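Local coordinates for periplasmic branched-chain amino acid-binding protein (Burkholderia mallei, PDB 3I09), which probably binds branched-chain amino acids or related small carboxylates in the periplasm for uptake by an ABC transporter, and is seen here holding acetoacetic acid, at residues 207-212 and 233-238; 273-278 and 346-351. All coordinates share one frame; numbering follows the deposited sequence.

In the fold
Contact 1 (207-212 with 233-238) closes before contact 2 (273-278 with 346-351) opens along the chain, and their centres lie 14 Å apart in this type I periplasmic binding protein. Helix 233-239 joins them. One side of it meets helix 205-217, which connects neighbouring parallel strands 198-202 and 225-228 of the four-stranded sheet; elsewhere it meets the two loops of contact 2, with Val236 and His237 against Tyr350, Ile233 against Tyr351 and Asn234 against Ser277. Packing thus runs from the lobe built on the four-stranded parallel sheet to the loops that precede helix 278-297 and strand 351-357. The side chain of Asp235 lies about 7 Å from the acetoacetic acid.

Contact 1: 207-212 and 233-238; sequences DTVNAI and INDVHA. With EDO (1,2-ethanediol), chain G.
Asp235, packed against Val209 where two helices of the type I periplasmic binding fold meet, has a carboxylate whose two oxygens meet different partners. OD2 accepts the backbone N-H of Phe232, just ahead of helix 233-239, an arrangement that ties down the helix start; a negative group here probably also interacts well with the helix dipole. OD1 faces a 1,2-ethanediol molecule, probably from the crystallisation liquor, whose O1 donates to it, although the modelled separation of 2.4 Å between O1 and Asp235 OD1 is doubtfully short. The partner helix, 205-217, leads from strand 198-202 toward strand 225-228 as the helix of a beta-alpha-beta unit. Its Val209 provides the apolar half of the contact. With CG1 anti to the backbone N (chi1 165°), CG2 stands anti to the carbonyl carbon and lies over the first turn of the other helix, 3.8 Å from Asp235 CA and equally near Asp235 CB. A compact branched residue suits this place, because the CA atoms of Val209 and Asp235 are just 6.1 Å apart. Three residues on, Ala238 offers a single methyl group, small enough for valine to fit alongside: its CB stands 4.2 Å from Val209 CG2.

Contact 2: 273-278 and 346-351; sequences KKMPSS and EPWDYY
One face of the Trp348 indole is packed by the backbone N and side chain of Met275, bringing together two loops on the outer part of this type I periplasmic binding protein. Trp348 occupies the third position of a type II beta turn from Glu346 to Asp349, closed by Asp349 N to Glu346 O at 3.0 Å. Its CB starts the contact, 3.4 Å from Met275 CG. Next, Trp348 CG lies 3.3 Å from that same methylene, which sits over the five-membered ring as a CH-pi contact, 27° off the normal. Met275 is a selenomethionine with two conformers; in the one described, SE lies obliquely to the ring. On the benzene side, CE3 meets Met275 CB, while CZ2 runs near Met275 N, a buried amide with no hydrogen-bond partner in the model. CZ2 also meets Lys274 CB at 3.9 Å, where the aliphatic root of lysine gives apolar cover and leaves its charged end directed away. Tyr350 OH sits above the rim of the other face, and the His237 ring stacks with Trp348. A broad aromatic with one N-H suits such a site: its faces take the packing while NE1 donates in the ring plane to a water 2.9 Å away, which donates to Lys273 O.

Contact 1: 207-212 and 233-238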
loop_
_atom_site.group_PDB
_atom_site.type_symbol
_atom_site.label_atom_id
_atom_site.label_comp_id
_atom_site.label_asym_id
_atom_site.label_seq_id
_atom_site.Cartn_x
_atom_site.Cartn_y
_atom_site.Cartn_z
ATOM N N ASP A 207 -9.103 -5.688 -9.506
ATOM C CA ASP A 207 -8.423 -6.344 -10.653
ATOM C C ASP A 207 -7.857 -7.699 -10.237
ATOM O O ASP A 207 -7.989 -8.684 -10.955
ATOM C CB ASP A 207 -7.293 -5.454 -11.256
ATOM C CG ASP A 207 -7.811 -4.386 -12.239
ATOM O OD1 ASP A 207 -8.883 -4.616 -12.878
ATOM O OD2 ASP A 207 -7.143 -3.308 -12.356
ATOM N N THR A 208 -7.212 -7.751 -9.075
ATOM C CA THR A 208 -6.674 -8.983 -8.562
ATOM C C THR A 208 -7.821 -9.991 -8.323
ATOM O O THR A 208 -7.712 -11.174 -8.669
ATOM C CB THR A 208 -5.893 -8.743 -7.264
ATOM O OG1 THR A 208 -4.850 -7.793 -7.515
ATOM C CG2 THR A 208 -5.269 -10.038 -6.731
ATOM N N VAL A 209 -8.900 -9.511 -7.742
ATOM C CA VAL A 209 -10.039 -10.367 -7.448
ATOM C C VAL A 209 -10.621 -10.931 -8.718
ATOM O O VAL A 209 -10.799 -12.163 -8.851
ATOM C CB VAL A 209 -11.092 -9.617 -6.607
ATOM C CG1 VAL A 209 -12.455 -10.363 -6.595
ATOM C CG2 VAL A 209 -10.542 -9.410 -5.173
ATOM N N ASN A 210 -10.893 -10.045 -9.670
ATOM C CA ASN A 210 -11.509 -10.464 -10.936
ATOM C C ASN A 210 -10.597 -11.362 -11.758
ATOM O O ASN A 210 -11.089 -12.312 -12.382
ATOM C CB ASN A 210 -11.993 -9.261 -11.741
ATOM C CG ASN A 210 -13.225 -8.615 -11.120
ATOM O OD1 ASN A 210 -14.044 -9.308 -10.460
ATOM N ND2 ASN A 210 -13.391 -7.318 -11.339
ATOM N N ALA A 211 -9.282 -11.112 -11.728
ATOM C CA ALA A 211 -8.328 -11.937 -12.472
ATOM C C ALA A 211 -8.232 -13.333 -11.886
ATOM O O ALA A 211 -8.105 -14.300 -12.620
ATOM C CB ALA A 211 -6.925 -11.284 -12.498
ATOM N N ILE A 212 -8.258 -13.439 -10.564
ATOM C CA ILE A 212 -8.166 -14.735 -9.905
ATOM C C ILE A 212 -9.436 -15.536 -10.188
ATOM O O ILE A 212 -9.362 -16.749 -10.485
ATOM C CB ILE A 212 -7.897 -14.600 -8.406
ATOM C CG1 ILE A 212 -6.473 -14.080 -8.207
ATOM C CG2 ILE A 212 -8.044 -15.973 -7.675
ATOM C CD1 ILE A 212 -6.151 -13.737 -6.797
ATOM N N ILE A 233 -6.611 -7.994 2.865
ATOM C CA ILE A 233 -7.551 -8.892 3.536
ATOM C C ILE A 233 -8.931 -8.864 2.865
ATOM O O ILE A 233 -9.587 -9.889 2.784
ATOM C CB ILE A 233 -7.628 -8.593 5.068
ATOM C CG1 ILE A 233 -8.196 -9.797 5.805
ATOM C CG2 ILE A 233 -8.457 -7.299 5.385
ATOM C CD1 ILE A 233 -8.315 -9.582 7.301
ATOM N N ASN A 234 -9.329 -7.725 2.308
ATOM C CA ASN A 234 -10.649 -7.595 1.672
ATOM C C ASN A 234 -10.733 -8.393 0.369
ATOM O O ASN A 234 -11.817 -8.853 -0.044
ATOM C CB ASN A 234 -10.972 -6.126 1.372
ATOM C CG ASN A 234 -10.716 -5.232 2.550
ATOM O OD1 ASN A 234 -9.535 -4.912 2.851
ATOM N ND2 ASN A 234 -11.785 -4.885 3.283
ATOM N N ASP A 235 -9.581 -8.540 -0.284
ATOM C CA ASP A 235 -9.499 -9.312 -1.512
ATOM C C ASP A 235 -9.701 -10.803 -1.193
ATOM O O ASP A 235 -10.435 -11.522 -1.875
ATOM C CB ASP A 235 -8.149 -9.062 -2.201
ATOM C CG ASP A 235 -7.863 -7.575 -2.498
ATOM O OD1 ASP A 235 -8.780 -6.845 -2.937
ATOM O OD2 ASP A 235 -6.677 -7.136 -2.343
ATOM N N VAL A 236 -9.068 -11.281 -0.120
ATOM C CA VAL A 236 -9.330 -12.651 0.336
ATOM C C VAL A 236 -10.807 -12.851 0.725
ATOM O O VAL A 236 -11.425 -13.871 0.403
ATOM C CB VAL A 236 -8.395 -13.066 1.495
ATOM C CG1 VAL A 236 -8.667 -14.512 1.930
ATOM C CG2 VAL A 236 -6.886 -12.920 1.076
ATOM N N HIS A 237 -11.389 -11.877 1.416
ATOM C CA HIS A 237 -12.754 -11.975 1.862
ATOM C C HIS A 237 -13.688 -12.080 0.636
ATOM O O HIS A 237 -14.637 -12.869 0.650
ATOM C CB HIS A 237 -13.116 -10.718 2.646
ATOM C CG HIS A 237 -14.470 -10.753 3.268
ATOM N ND1 HIS A 237 -15.586 -10.251 2.650
ATOM C CD2 HIS A 237 -14.889 -11.238 4.466
ATOM C CE1 HIS A 237 -16.641 -10.424 3.433
ATOM N NE2 HIS A 237 -16.238 -10.993 4.554
ATOM N N ALA A 238 -13.425 -11.263 -0.380
ATOM C CA ALA A 238 -14.201 -11.282 -1.634
ATOM C C ALA A 238 -14.123 -12.638 -2.335
ATOM O O ALA A 238 -15.130 -13.139 -2.888
ATOM C CB ALA A 238 -13.716 -10.150 -2.596
HETATM C C1 EDO G . -11.711 -6.299 -2.607
HETATM O O1 EDO G . -10.673 -5.325 -2.657
HETATM C C2 EDO G . -12.858 -5.815 -3.474
HETATM O O2 EDO G . -13.017 -6.590 -4.678
#

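Contact 2: 273-278 and 346-351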
loop_
_atom_site.group_PDB
_atom_site.type_symbol
_atom_site.label_atom_id
_atom_site.label_comp_id
_atom_site.label_asym_id
_atom_site.label_seq_id
_atom_site.Cartn_x
_atom_site.Cartn_y
_atom_site.Cartn_z
ATOM N N LYS A 273 -17.697 -2.581 10.950
ATOM C CA LYS A 273 -18.209 -3.935 10.820
ATOM C C LYS A 273 -17.489 -4.792 9.784
ATOM O O LYS A 273 -18.059 -5.704 9.183
ATOM C CB LYS A 273 -19.747 -3.941 10.631
ATOM C CG LYS A 273 -20.489 -3.401 11.855
ATOM C CD LYS A 273 -20.202 -4.255 13.085
ATOM C CE LYS A 273 -20.783 -3.733 14.409
ATOM N NZ LYS A 273 -20.135 -2.561 14.935
ATOM N N LYS A 274 -16.208 -4.487 9.606
ATOM C CA LYS A 274 -15.281 -5.323 8.864
ATOM C C LYS A 274 -13.963 -5.261 9.604
ATOM O O LYS A 274 -13.717 -4.296 10.356
ATOM C CB LYS A 274 -15.051 -4.735 7.468
ATOM C CG LYS A 274 -16.274 -4.803 6.603
ATOM C CD LYS A 274 -15.954 -4.284 5.246
ATOM C CE LYS A 274 -16.915 -4.871 4.250
ATOM N NZ LYS A 274 -18.246 -4.285 4.477
HETATM N N MSE A 275 -13.099 -6.248 9.393
HETATM C CA MSE A 275 -11.740 -6.179 9.916
HETATM C C MSE A 275 -11.008 -5.173 9.052
HETATM O O MSE A 275 -11.243 -5.124 7.851
HETATM C CB MSE A 275 -10.987 -7.507 9.790
HETATM C CG MSE A 275 -11.352 -8.542 10.764
HETATM SE SE MSE A 275 -10.907 -8.046 12.553
HETATM C CE MSE A 275 -11.800 -9.572 13.412
ATOM N N PRO A 276 -10.097 -4.398 9.642
ATOM C CA PRO A 276 -9.356 -3.440 8.830
ATOM C C PRO A 276 -8.263 -4.108 8.010
ATOM O O PRO A 276 -7.643 -5.087 8.421
ATOM C CB PRO A 276 -8.725 -2.496 9.869
ATOM C CG PRO A 276 -8.553 -3.387 11.090
ATOM C CD PRO A 276 -9.785 -4.262 11.078
ATOM N N SER A 277 -7.996 -3.536 6.846
ATOM C CA SER A 277 -6.827 -3.882 6.062
ATOM C C SER A 277 -5.584 -3.187 6.627
ATOM O O SER A 277 -5.675 -2.266 7.464
ATOM C CB SER A 277 -6.961 -3.408 4.608
ATOM O OG SER A 277 -6.826 -1.975 4.494
ATOM N N SER A 278 -4.431 -3.591 6.130
ATOM C CA SER A 278 -3.175 -2.945 6.499
ATOM C C SER A 278 -3.143 -1.422 6.110
ATOM O O SER A 278 -2.489 -0.626 6.782
ATOM C CB SER A 278 -1.989 -3.689 5.874
ATOM O OG SER A 278 -2.056 -3.659 4.450
ATOM N N GLU A 346 -12.044 -18.369 13.022
ATOM C CA GLU A 346 -13.103 -17.386 13.240
ATOM C C GLU A 346 -13.168 -16.522 12.007
ATOM O O GLU A 346 -12.265 -16.592 11.152
ATOM C CB GLU A 346 -12.865 -16.550 14.497
ATOM C CG GLU A 346 -11.547 -15.786 14.484
ATOM C CD GLU A 346 -10.358 -16.571 14.962
ATOM O OE1 GLU A 346 -10.522 -17.435 15.837
ATOM O OE2 GLU A 346 -9.222 -16.257 14.515
ATOM N N PRO A 347 -14.222 -15.691 11.900
ATOM C CA PRO A 347 -14.305 -14.843 10.714
ATOM C C PRO A 347 -13.072 -13.978 10.552
ATOM O O PRO A 347 -12.522 -13.450 11.526
ATOM C CB PRO A 347 -15.546 -13.996 10.990
ATOM C CG PRO A 347 -16.379 -14.883 11.886
ATOM C CD PRO A 347 -15.405 -15.550 12.758
ATOM N N TRP A 348 -12.646 -13.843 9.300
ATOM C CA TRP A 348 -11.456 -13.083 8.918
ATOM C C TRP A 348 -10.124 -13.686 9.301
ATOM O O TRP A 348 -9.088 -13.050 9.088
ATOM C CB TRP A 348 -11.528 -11.597 9.331
ATOM C CG TRP A 348 -12.743 -10.851 8.852
ATOM C CD1 TRP A 348 -13.955 -10.789 9.483
ATOM C CD2 TRP A 348 -12.831 -9.957 7.742
ATOM N NE1 TRP A 348 -14.817 -9.958 8.794
ATOM C CE2 TRP A 348 -14.155 -9.445 7.713
ATOM C CE3 TRP A 348 -11.947 -9.592 6.727
ATOM C CZ2 TRP A 348 -14.590 -8.544 6.747
ATOM C CZ3 TRP A 348 -12.379 -8.697 5.756
ATOM C CH2 TRP A 348 -13.703 -8.191 5.770
ATOM N N ASP A 349 -10.120 -14.912 9.827
ATOM C CA ASP A 349 -8.868 -15.599 10.158
ATOM C C ASP A 349 -8.305 -16.226 8.880
ATOM O O ASP A 349 -8.636 -17.345 8.558
ATOM C CB ASP A 349 -9.123 -16.638 11.270
ATOM C CG ASP A 349 -7.920 -17.512 11.580
ATOM O OD1 ASP A 349 -6.801 -17.116 11.250
ATOM O OD2 ASP A 349 -8.095 -18.585 12.215
ATOM N N TYR A 350 -7.461 -15.490 8.153
ATOM C CA TYR A 350 -7.059 -15.908 6.823
ATOM C C TYR A 350 -5.586 -16.268 6.648
ATOM O O TYR A 350 -5.262 -16.936 5.648
ATOM C CB TYR A 350 -7.397 -14.809 5.791
ATOM C CG TYR A 350 -8.853 -14.405 5.670
ATOM C CD1 TYR A 350 -9.891 -15.264 6.023
ATOM C CD2 TYR A 350 -9.211 -13.191 5.077
ATOM C CE1 TYR A 350 -11.221 -14.902 5.842
ATOM C CE2 TYR A 350 -10.551 -12.821 4.922
ATOM C CZ TYR A 350 -11.528 -13.655 5.321
ATOM O OH TYR A 350 -12.843 -13.298 5.179
ATOM N N TYR A 351 -4.703 -15.833 7.553
ATOM C CA TYR A 351 -3.260 -15.860 7.330
ATOM C C TYR A 351 -2.479 -16.791 8.234
ATOM O O TYR A 351 -2.774 -16.869 9.420
ATOM C CB TYR A 351 -2.697 -14.488 7.642
ATOM C CG TYR A 351 -3.285 -13.332 6.897
ATOM C CD1 TYR A 351 -2.942 -13.092 5.574
ATOM C CD2 TYR A 351 -4.117 -12.428 7.537
ATOM C CE1 TYR A 351 -3.425 -11.996 4.908
ATOM C CE2 TYR A 351 -4.626 -11.330 6.866
ATOM C CZ TYR A 351 -4.288 -11.129 5.551
ATOM O OH TYR A 351 -4.786 -10.046 4.874
HETATM O O HOH W 1 -17.499 -8.753 8.990
#